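Local structure of ABC transporter periplasmic peptide-binding protein (Pseudoalteromonas, 4QFL) at residues A[149-154]-A[165-171]; A[294-300]-A[459-463]; A[342-346]-A[483-488]. The protein binds dipeptides in the periplasm, here Ala-Phe, and probably delivers them to an ABC transporter for uptake. All blocks are in the same frame, centred on the assembly; numbering follows the deposited sequence.

In the fold
Following the chain from the N terminus, contact 1 comes first: it closes a short loop of ten residues, eight of them strand, and so fastens the open end of the hairpin formed by strands 152-159 and 162-167. Contacts 2 and 3 follow, and both reach far along the sequence. Contact 2 brings the end of strand 291-297 to the loop between helices 450-454 and 465-475; contact 3 brings the loop after strand 332-333 to helix 480-497. Their segments alternate along the chain, so these two long closures cross, with centres about 22 Å apart. Contact 1 is complete before either opens and touches neither.

Contact 1: residues A[149-154]-A[165-171]; sequences DQLIRK and FELFNAE
Strand 165-167 runs antiparallel to strand 152-154 with their axes 4.6 Å apart, and a classic beta bulge sets Arg153 and Lys154 together against Glu166, so that Glu166 O accepts Arg153 N at 2.7 Å and, weakly, Lys154 N. Glu166 N returns a nearly straight bond to Lys154 O (2.8 Å), and beyond the bulge Phe168 N reaches Leu151 O at 2.8 Å. On one face of the hairpin Leu167 CD2 touches both Leu151 CG and Ile152 CG1, while Ile152 CD1 meets the edge of the Phe165 ring. These branched and aromatic side chains suit a face covered by helices 115-126 and 174-178, where Phe126 and Phe174 continue the packing. Arg153 CB lies over one face of the Phe168 ring, offset toward the rim, 3.9 Å from the centroid, in a CH-pi contact; with CG anti to the backbone N (chi1 -168°) the chain runs on past the rim, CG 3.3 Å from Phe168 CE1. The chain then bends at chi3, and the guanidinium passes over Glu166 CB, its plane only 12° from that of the carboxylate. Arg153 NH2 remains 4.6 Å from Glu166 OE1, and no N-H points at that oxygen. Glu166 instead forms a salt bridge with Arg164 and a hydrogen bond with Ser90. The side chain of Arg153 therefore contributes packing, by its stem on Phe168 and by a guanidinium face on Glu166 CB, with probably a modest attraction to the carboxylate.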
loop_
_atom_site.group_PDB
_atom_site.type_symbol
_atom_site.label_atom_id
_atom_site.label_comp_id
_atom_site.label_asym_id
_atom_site.label_seq_id
_atom_site.Cartn_x
_atom_site.Cartn_y
_atom_site.Cartn_z
ATOM N N ASP A 149 -14.960 -10.286 -5.264
ATOM C CA ASP A 149 -16.351 -10.708 -5.362
ATOM C C ASP A 149 -16.766 -11.114 -6.753
ATOM O O ASP A 149 -17.100 -12.266 -7.013
ATOM C CB ASP A 149 -17.263 -9.535 -4.970
ATOM C CG ASP A 149 -18.506 -9.976 -4.223
ATOM O OD1 ASP A 149 -19.460 -10.451 -4.872
ATOM O OD2 ASP A 149 -18.525 -9.840 -2.986
ATOM N N GLN A 150 -16.742 -10.140 -7.651
ATOM C CA GLN A 150 -17.169 -10.353 -9.020
ATOM C C GLN A 150 -16.056 -11.002 -9.832
ATOM O O GLN A 150 -16.085 -10.980 -11.058
ATOM C CB GLN A 150 -17.606 -9.034 -9.653
ATOM C CG GLN A 150 -18.595 -8.263 -8.797
ATOM C CD GLN A 150 -18.515 -6.767 -9.009
ATOM O OE1 GLN A 150 -17.962 -6.040 -8.183
ATOM N NE2 GLN A 150 -19.070 -6.299 -10.120
ATOM N N LEU A 151 -15.081 -11.587 -9.146
ATOM C CA LEU A 151 -13.978 -12.239 -9.847
ATOM C C LEU A 151 -13.855 -13.741 -9.630
ATOM O O LEU A 151 -13.968 -14.512 -10.582
ATOM C CB LEU A 151 -12.644 -11.579 -9.530
ATOM C CG LEU A 151 -11.597 -12.067 -10.532
ATOM C CD1 LEU A 151 -12.024 -11.682 -11.926
ATOM C CD2 LEU A 151 -10.237 -11.498 -10.231
ATOM N N ILE A 152 -13.598 -14.167 -8.397
ATOM C CA ILE A 152 -13.318 -15.585 -8.153
ATOM C C ILE A 152 -14.581 -16.419 -7.912
ATOM O O ILE A 152 -15.299 -16.190 -6.939
ATOM C CB ILE A 152 -12.357 -15.789 -6.967
ATOM C CG1 ILE A 152 -11.032 -15.071 -7.221
ATOM C CG2 ILE A 152 -12.101 -17.254 -6.768
ATOM C CD1 ILE A 152 -10.092 -15.107 -6.037
ATOM N N ARG A 153 -14.839 -17.385 -8.793
ATOM C CA ARG A 153 -16.023 -18.243 -8.684
ATOM C C ARG A 153 -15.764 -19.406 -7.730
ATOM O O ARG A 153 -16.542 -19.671 -6.811
ATOM C CB ARG A 153 -16.452 -18.775 -10.061
ATOM C CG ARG A 153 -17.841 -19.446 -10.097
ATOM C CD ARG A 153 -18.073 -20.188 -11.418
ATOM N NE ARG A 153 -17.447 -21.513 -11.409
ATOM C CZ ARG A 153 -17.015 -22.154 -12.491
ATOM N NH1 ARG A 153 -17.130 -21.597 -13.686
ATOM N NH2 ARG A 153 -16.456 -23.353 -12.375
ATOM N N LYS A 154 -14.666 -20.109 -7.960
ATOM C CA LYS A 154 -14.258 -21.158 -7.059
ATOM C C LYS A 154 -12.790 -21.449 -7.306
ATOM O O LYS A 154 -12.196 -20.926 -8.243
ATOM C CB LYS A 154 -15.127 -22.416 -7.234
ATOM C CG LYS A 154 -15.137 -23.024 -8.628
ATOM C CD LYS A 154 -16.006 -24.288 -8.661
ATOM C CE LYS A 154 -15.885 -25.045 -9.994
ATOM N NZ LYS A 154 -16.665 -26.331 -10.032
ATOM N N PHE A 165 -7.976 -21.749 -10.144
ATOM C CA PHE A 165 -8.923 -20.662 -9.895
ATOM C C PHE A 165 -9.865 -20.507 -11.096
ATOM O O PHE A 165 -9.415 -20.429 -12.240
ATOM C CB PHE A 165 -8.189 -19.327 -9.664
ATOM C CG PHE A 165 -7.463 -19.223 -8.341
ATOM C CD1 PHE A 165 -6.321 -19.976 -8.085
ATOM C CD2 PHE A 165 -7.899 -18.327 -7.370
ATOM C CE1 PHE A 165 -5.643 -19.863 -6.868
ATOM C CE2 PHE A 165 -7.223 -18.202 -6.159
ATOM C CZ PHE A 165 -6.094 -18.974 -5.907
ATOM N N GLU A 166 -11.169 -20.451 -10.834
ATOM C CA GLU A 166 -12.150 -20.186 -11.882
ATOM C C GLU A 166 -12.710 -18.773 -11.718
ATOM O O GLU A 166 -13.306 -18.451 -10.689
ATOM C CB GLU A 166 -13.286 -21.206 -11.827
ATOM C CG GLU A 166 -12.821 -22.647 -11.816
ATOM C CD GLU A 166 -12.377 -23.122 -13.187
ATOM O OE1 GLU A 166 -12.380 -22.303 -14.131
ATOM O OE2 GLU A 166 -12.030 -24.316 -13.323
ATOM N N LEU A 167 -12.516 -17.936 -12.731
ATOM C CA LEU A 167 -12.983 -16.552 -12.684
ATOM C C LEU A 167 -14.292 -16.349 -13.454
ATOM O O LEU A 167 -14.580 -17.065 -14.421
ATOM C CB LEU A 167 -11.913 -15.613 -13.242
ATOM C CG LEU A 167 -10.496 -15.863 -12.723
ATOM C CD1 LEU A 167 -9.526 -14.842 -13.295
ATOM C CD2 LEU A 167 -10.463 -15.860 -11.201
ATOM N N PHE A 168 -15.082 -15.373 -13.018
ATOM C CA PHE A 168 -16.327 -15.050 -13.696
ATOM C C PHE A 168 -16.019 -14.362 -15.012
ATOM O O PHE A 168 -16.789 -14.455 -15.972
ATOM C CB PHE A 168 -17.195 -14.142 -12.832
ATOM C CG PHE A 168 -17.843 -14.849 -11.682
ATOM C CD1 PHE A 168 -18.688 -15.918 -11.905
ATOM C CD2 PHE A 168 -17.605 -14.452 -10.380
ATOM C CE1 PHE A 168 -19.287 -16.582 -10.843
ATOM C CE2 PHE A 168 -18.197 -15.109 -9.310
ATOM C CZ PHE A 168 -19.037 -16.178 -9.539
ATOM N N ASN A 169 -14.884 -13.671 -15.038
ATOM C CA ASN A 169 -14.420 -12.938 -16.212
ATOM C C ASN A 169 -12.887 -12.879 -16.208
ATOM O O ASN A 169 -12.257 -13.001 -15.161
ATOM C CB ASN A 169 -14.994 -11.509 -16.220
ATOM C CG ASN A 169 -16.513 -11.476 -16.357
ATOM O OD1 ASN A 169 -17.055 -11.609 -17.458
ATOM N ND2 ASN A 169 -17.208 -11.285 -15.237
ATOM N N ALA A 170 -12.280 -12.694 -17.370
ATOM C CA ALA A 170 -10.846 -12.460 -17.397
ATOM C C ALA A 170 -10.557 -11.057 -16.866
ATOM O O ALA A 170 -11.321 -10.119 -17.096
ATOM C CB ALA A 170 -10.300 -12.628 -18.805
ATOM N N GLU A 171 -9.472 -10.937 -16.116
ATOM C CA GLU A 171 -8.938 -9.650 -15.701
ATOM C C GLU A 171 -7.443 -9.763 -15.901
ATOM O O GLU A 171 -6.820 -10.658 -15.348
ATOM C CB GLU A 171 -9.236 -9.363 -14.220
ATOM C CG GLU A 171 -10.678 -8.978 -13.926
ATOM C CD GLU A 171 -10.876 -8.321 -12.555
ATOM O OE1 GLU A 171 -12.036 -7.969 -12.223
ATOM O OE2 GLU A 171 -9.885 -8.145 -11.817
#

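Contact 2: residues A[294-300]-A[459-463]; sequences YWAFNTE and PANWC
Tyr294 turns its ring into the position between its own backbone N and carbonyl carbon (chi1 55°), which carries OH over to Pro459, and Thr299 places OG1 in the corresponding position (chi1 64°), bringing the hydroxyl to Ala460 O. The phenol crosses the proline at about a right angle, and Tyr294 OH lies 3.1 Å from Pro459 CG. Beside it Ala296 CB packs on Pro459 CB at 3.7 Å; the small methyl lets the compact proline ring settle close to the strand, and both residues also touch Val429 of strand 428-434. Where the strand ends, Asn298 centres an inverse gamma turn and the backbones come together. Thr299 N donates a 3.0 Å hydrogen bond to Ala460 O, approaching from above the carbonyl plane, 39° out of it. Phe297 O accepts a short CA-H...O contact from Ala460 CA, also at 3.0 Å. Threonine suits this junction as a small side chain offering both a hydroxyl and a methyl: both its branches reach Trp462 CD1, OG1 in the plane of the indole at 3.5 Å and CG2 beside it. At the outer end a water bridges the segments, donating to Glu300 OE2 at 2.6 Å and to Asn461 O, and accepting from Cys463 N; the carboxylate is a strong acceptor well placed to orient it. Cys463 is itself tied to Cys450 by a disulfide, which restrains this loop. The strand also pairs with 428-434 and 500-513, and the side chain of Tyr294 lies about 4 Å from the bound phenylalanine. The arrangement is a strand end lined by a disulfide-linked loop, beside the ligand pocket of a family 5 solute-binding protein.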
loop_
_atom_site.group_PDB
_atom_site.type_symbol
_atom_site.label_atom_id
_atom_site.label_comp_id
_atom_site.label_asym_id
_atom_site.label_seq_id
_atom_site.Cartn_x
_atom_site.Cartn_y
_atom_site.Cartn_z
ATOM N N TYR A 294 -0.913 12.962 -3.514
ATOM C CA TYR A 294 -1.997 13.800 -4.047
ATOM C C TYR A 294 -2.765 14.566 -2.956
ATOM O O TYR A 294 -2.656 14.282 -1.761
ATOM C CB TYR A 294 -2.982 12.956 -4.875
ATOM C CG TYR A 294 -3.531 11.781 -4.098
ATOM C CD1 TYR A 294 -4.368 11.977 -3.005
ATOM C CD2 TYR A 294 -3.196 10.480 -4.434
ATOM C CE1 TYR A 294 -4.855 10.909 -2.272
ATOM C CE2 TYR A 294 -3.677 9.412 -3.706
ATOM C CZ TYR A 294 -4.498 9.635 -2.625
ATOM O OH TYR A 294 -4.975 8.578 -1.905
ATOM N N TRP A 295 -3.541 15.549 -3.392
ATOM C CA TRP A 295 -4.507 16.230 -2.534
ATOM C C TRP A 295 -5.897 15.763 -2.957
ATOM O O TRP A 295 -6.382 16.114 -4.041
ATOM C CB TRP A 295 -4.389 17.740 -2.741
ATOM C CG TRP A 295 -5.173 18.617 -1.801
ATOM C CD1 TRP A 295 -5.603 18.311 -0.550
ATOM C CD2 TRP A 295 -5.583 19.962 -2.052
ATOM N NE1 TRP A 295 -6.267 19.384 -0.007
ATOM C CE2 TRP A 295 -6.267 20.410 -0.911
ATOM C CE3 TRP A 295 -5.438 20.829 -3.137
ATOM C CZ2 TRP A 295 -6.804 21.688 -0.815
ATOM C CZ3 TRP A 295 -5.974 22.099 -3.046
ATOM C CH2 TRP A 295 -6.651 22.516 -1.891
ATOM N N ALA A 296 -6.528 14.953 -2.121
ATOM C CA ALA A 296 -7.837 14.420 -2.459
ATOM C C ALA A 296 -8.948 15.284 -1.884
ATOM O O ALA A 296 -8.881 15.690 -0.733
ATOM C CB ALA A 296 -7.971 12.994 -1.960
ATOM N N PHE A 297 -9.964 15.555 -2.696
ATOM C CA PHE A 297 -11.168 16.238 -2.239
ATOM C C PHE A 297 -12.303 15.260 -1.944
ATOM O O PHE A 297 -12.504 14.289 -2.661
ATOM C CB PHE A 297 -11.631 17.230 -3.294
ATOM C CG PHE A 297 -10.607 18.263 -3.628
ATOM C CD1 PHE A 297 -10.385 19.330 -2.778
ATOM C CD2 PHE A 297 -9.864 18.165 -4.790
ATOM C CE1 PHE A 297 -9.443 20.285 -3.078
ATOM C CE2 PHE A 297 -8.927 19.122 -5.104
ATOM C CZ PHE A 297 -8.718 20.185 -4.245
ATOM N N ASN A 298 -13.052 15.526 -0.881
ATOM C CA ASN A 298 -14.276 14.784 -0.608
ATOM C C ASN A 298 -15.357 15.275 -1.573
ATOM O O ASN A 298 -16.086 16.220 -1.274
ATOM C CB ASN A 298 -14.682 15.020 0.845
ATOM C CG ASN A 298 -15.813 14.136 1.296
ATOM O OD1 ASN A 298 -16.014 13.939 2.492
ATOM N ND2 ASN A 298 -16.568 13.615 0.356
ATOM N N THR A 299 -15.437 14.641 -2.742
ATOM C CA THR A 299 -16.259 15.125 -3.852
ATOM C C THR A 299 -17.751 15.020 -3.582
ATOM O O THR A 299 -18.557 15.466 -4.390
ATOM C CB THR A 299 -15.962 14.364 -5.163
ATOM O OG1 THR A 299 -16.331 12.983 -5.018
ATOM C CG2 THR A 299 -14.485 14.470 -5.534
ATOM N N GLU A 300 -18.120 14.430 -2.455
ATOM C CA GLU A 300 -19.527 14.357 -2.094
ATOM C C GLU A 300 -19.902 15.448 -1.107
ATOM O O GLU A 300 -21.024 15.472 -0.615
ATOM C CB GLU A 300 -19.873 12.974 -1.542
ATOM C CG GLU A 300 -19.889 11.883 -2.604
ATOM C CD GLU A 300 -20.952 12.106 -3.657
ATOM O OE1 GLU A 300 -22.055 12.562 -3.300
ATOM O OE2 GLU A 300 -20.694 11.828 -4.845
ATOM N N PRO A 459 -10.026 8.157 -1.136
ATOM C CA PRO A 459 -9.986 9.409 -0.369
ATOM C C PRO A 459 -10.755 10.555 -1.041
ATOM O O PRO A 459 -11.029 11.558 -0.405
ATOM C CB PRO A 459 -8.484 9.734 -0.288
ATOM C CG PRO A 459 -7.797 8.453 -0.594
ATOM C CD PRO A 459 -8.683 7.727 -1.555
ATOM N N ALA A 460 -11.109 10.395 -2.312
ATOM C CA ALA A 460 -11.917 11.402 -2.996
ATOM C C ALA A 460 -13.424 11.132 -2.885
ATOM O O ALA A 460 -14.242 11.916 -3.360
ATOM C CB ALA A 460 -11.503 11.506 -4.457
ATOM N N ASN A 461 -13.788 10.016 -2.267
ATOM C CA ASN A 461 -15.189 9.685 -2.094
ATOM C C ASN A 461 -15.899 9.859 -3.425
ATOM O O ASN A 461 -16.934 10.512 -3.512
ATOM C CB ASN A 461 -15.797 10.614 -1.050
ATOM C CG ASN A 461 -17.092 10.079 -0.466
ATOM O OD1 ASN A 461 -17.449 8.907 -0.653
ATOM N ND2 ASN A 461 -17.798 10.938 0.265
ATOM N N TRP A 462 -15.322 9.271 -4.463
ATOM C CA TRP A 462 -15.700 9.553 -5.849
ATOM C C TRP A 462 -16.075 8.279 -6.593
ATOM O O TRP A 462 -15.210 7.477 -6.969
ATOM C CB TRP A 462 -14.517 10.232 -6.537
ATOM C CG TRP A 462 -14.717 10.816 -7.905
ATOM C CD1 TRP A 462 -15.446 11.929 -8.232
ATOM C CD2 TRP A 462 -14.092 10.372 -9.126
ATOM N NE1 TRP A 462 -15.339 12.182 -9.581
ATOM C CE2 TRP A 462 -14.514 11.248 -10.150
ATOM C CE3 TRP A 462 -13.227 9.314 -9.450
ATOM C CZ2 TRP A 462 -14.094 11.098 -11.477
ATOM C CZ3 TRP A 462 -12.815 9.167 -10.776
ATOM C CH2 TRP A 462 -13.250 10.056 -11.768
ATOM N N CYS A 463 -17.370 8.079 -6.791
ATOM C CA CYS A 463 -17.819 6.959 -7.595
ATOM C C CYS A 463 -18.253 7.471 -8.959
ATOM O O CYS A 463 -19.270 8.145 -9.080
ATOM C CB CYS A 463 -18.955 6.216 -6.904
ATOM S SG CYS A 463 -19.587 4.816 -7.850
HETATM O O HOH W 1 -19.439 9.613 -5.412
#

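Contact 3: residues A[342-346]-A[483-488]; sequences SWAFE and RKQYYD
A type I beta turn from Ser342 to Phe345 packs against helix 480-497, and a salt-bridge network of Glu346, Lys484 and Asp488 joins the two. Lysine suits the centre of that network because its long chain, bent at chi4 (78°), delivers one ammonium to several oxygens. Lys484 NZ bonds Glu346 OE1 at 2.8 Å through the lone pair anti to the other oxygen, and makes weaker bonds to Asp488 OD1, one helical turn on, and to Ala344 O. The two acids cross obliquely, with Glu346 OE1 4.1 Å from Asp488 OD1, and the shared ammonium would offset their repulsion. Gln491 of the same helix bonds Ala344 O in the turn and Glu346 N just after it. Apolar packing adds to this: the small Ala344 CB fits against Tyr487 CB at 3.8 Å, and Trp343 CH2 approaches the edge of the Tyr487 ring. The flat indole also meets Arg483, whose guanidinium is engaged by Asp439 and Tyr487. The two planes stand 76° apart, so the rim of the indole points onto a guanidinium face, with Trp343 CZ2 3.7 Å from Arg483 NH1.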
loop_
_atom_site.group_PDB
_atom_site.type_symbol
_atom_site.label_atom_id
_atom_site.label_comp_id
_atom_site.label_asym_id
_atom_site.label_seq_id
_atom_site.Cartn_x
_atom_site.Cartn_y
_atom_site.Cartn_z
ATOM N N SER A 342 5.912 4.463 -14.667
ATOM C CA SER A 342 4.824 3.550 -14.993
ATOM C C SER A 342 4.750 3.382 -16.509
ATOM O O SER A 342 4.864 4.362 -17.252
ATOM C CB SER A 342 3.496 4.087 -14.457
ATOM O OG SER A 342 2.404 3.316 -14.913
ATOM N N TRP A 343 4.565 2.151 -16.983
ATOM C CA TRP A 343 4.542 1.967 -18.429
ATOM C C TRP A 343 3.361 2.649 -19.100
ATOM O O TRP A 343 3.386 2.912 -20.303
ATOM C CB TRP A 343 4.681 0.502 -18.855
ATOM C CG TRP A 343 3.645 -0.514 -18.414
ATOM C CD1 TRP A 343 3.832 -1.507 -17.506
ATOM C CD2 TRP A 343 2.311 -0.699 -18.938
ATOM N NE1 TRP A 343 2.701 -2.277 -17.399
ATOM C CE2 TRP A 343 1.750 -1.804 -18.263
ATOM C CE3 TRP A 343 1.538 -0.029 -19.888
ATOM C CZ2 TRP A 343 0.445 -2.259 -18.511
ATOM C CZ3 TRP A 343 0.237 -0.475 -20.130
ATOM C CH2 TRP A 343 -0.293 -1.577 -19.444
ATOM N N ALA A 344 2.338 2.970 -18.319
ATOM C CA ALA A 344 1.167 3.640 -18.865
ATOM C C ALA A 344 1.235 5.150 -18.688
ATOM O O ALA A 344 0.273 5.854 -18.998
ATOM C CB ALA A 344 -0.110 3.091 -18.226
ATOM N N PHE A 345 2.361 5.655 -18.191
ATOM C CA PHE A 345 2.437 7.069 -17.874
ATOM C C PHE A 345 2.214 7.914 -19.110
ATOM O O PHE A 345 2.741 7.619 -20.184
ATOM C CB PHE A 345 3.775 7.432 -17.248
ATOM C CG PHE A 345 4.053 8.903 -17.228
ATOM C CD1 PHE A 345 3.380 9.743 -16.357
ATOM C CD2 PHE A 345 5.004 9.448 -18.075
ATOM C CE1 PHE A 345 3.645 11.101 -16.328
ATOM C CE2 PHE A 345 5.273 10.808 -18.051
ATOM C CZ PHE A 345 4.592 11.635 -17.175
ATOM N N GLU A 346 1.424 8.961 -18.946
ATOM C CA GLU A 346 1.224 9.936 -19.999
ATOM C C GLU A 346 1.020 11.298 -19.371
ATOM O O GLU A 346 0.091 11.496 -18.597
ATOM C CB GLU A 346 0.024 9.555 -20.859
ATOM C CG GLU A 346 -0.071 10.318 -22.171
ATOM C CD GLU A 346 0.947 9.877 -23.214
ATOM O OE1 GLU A 346 1.489 8.748 -23.133
ATOM O OE2 GLU A 346 1.201 10.682 -24.133
ATOM N N ARG A 483 -4.503 -1.581 -23.441
ATOM C CA ARG A 483 -4.517 -1.177 -22.033
ATOM C C ARG A 483 -4.141 0.293 -21.880
ATOM O O ARG A 483 -4.826 1.059 -21.201
ATOM C CB ARG A 483 -3.578 -2.067 -21.199
ATOM C CG ARG A 483 -3.969 -3.562 -21.201
ATOM C CD ARG A 483 -3.299 -4.350 -20.090
ATOM N NE ARG A 483 -3.761 -3.906 -18.778
ATOM C CZ ARG A 483 -3.146 -4.175 -17.632
ATOM N NH1 ARG A 483 -2.036 -4.900 -17.623
ATOM N NH2 ARG A 483 -3.650 -3.713 -16.493
ATOM N N LYS A 484 -3.058 0.704 -22.528
ATOM C CA LYS A 484 -2.600 2.077 -22.369
ATOM C C LYS A 484 -3.574 3.112 -22.940
ATOM O O LYS A 484 -3.684 4.219 -22.424
ATOM C CB LYS A 484 -1.198 2.286 -22.928
ATOM C CG LYS A 484 -0.647 3.655 -22.556
ATOM C CD LYS A 484 0.632 4.005 -23.308
ATOM C CE LYS A 484 0.793 5.528 -23.451
ATOM N NZ LYS A 484 1.279 6.131 -22.196
ATOM N N GLN A 485 -4.294 2.752 -23.993
ATOM C CA GLN A 485 -5.329 3.641 -24.524
ATOM C C GLN A 485 -6.344 3.976 -23.451
ATOM O O GLN A 485 -6.705 5.132 -23.236
ATOM C CB GLN A 485 -6.057 2.980 -25.686
ATOM C CG GLN A 485 -5.335 3.094 -26.998
ATOM C CD GLN A 485 -6.147 2.519 -28.125
ATOM O OE1 GLN A 485 -6.755 1.455 -27.980
ATOM N NE2 GLN A 485 -6.192 3.228 -29.249
ATOM N N TYR A 486 -6.810 2.941 -22.773
ATOM C CA TYR A 486 -7.748 3.139 -21.686
ATOM C C TYR A 486 -7.093 3.856 -20.509
ATOM O O TYR A 486 -7.678 4.770 -19.935
ATOM C CB TYR A 486 -8.377 1.803 -21.278
ATOM C CG TYR A 486 -9.234 1.245 -22.384
ATOM C CD1 TYR A 486 -10.315 1.970 -22.868
ATOM C CD2 TYR A 486 -8.961 0.016 -22.964
ATOM C CE1 TYR A 486 -11.108 1.483 -23.896
ATOM C CE2 TYR A 486 -9.757 -0.482 -24.000
ATOM C CZ TYR A 486 -10.828 0.261 -24.457
ATOM O OH TYR A 486 -11.628 -0.202 -25.481
ATOM N N TYR A 487 -5.873 3.460 -20.168
ATOM C CA TYR A 487 -5.159 4.148 -19.099
ATOM C C TYR A 487 -4.877 5.594 -19.468
ATOM O O TYR A 487 -4.870 6.458 -18.603
ATOM C CB TYR A 487 -3.890 3.398 -18.691
ATOM C CG TYR A 487 -4.224 2.116 -17.986
ATOM C CD1 TYR A 487 -5.198 2.092 -16.992
ATOM C CD2 TYR A 487 -3.610 0.919 -18.333
ATOM C CE1 TYR A 487 -5.538 0.917 -16.355
ATOM C CE2 TYR A 487 -3.939 -0.266 -17.694
ATOM C CZ TYR A 487 -4.908 -0.260 -16.709
ATOM O OH TYR A 487 -5.248 -1.433 -16.068
ATOM N N ASP A 488 -4.662 5.865 -20.754
ATOM C CA ASP A 488 -4.540 7.249 -21.195
ATOM C C ASP A 488 -5.819 8.025 -20.896
ATOM O O ASP A 488 -5.780 9.134 -20.357
ATOM C CB ASP A 488 -4.241 7.329 -22.695
ATOM C CG ASP A 488 -2.819 6.945 -23.029
ATOM O OD1 ASP A 488 -1.989 6.926 -22.108
ATOM O OD2 ASP A 488 -2.523 6.671 -24.211
#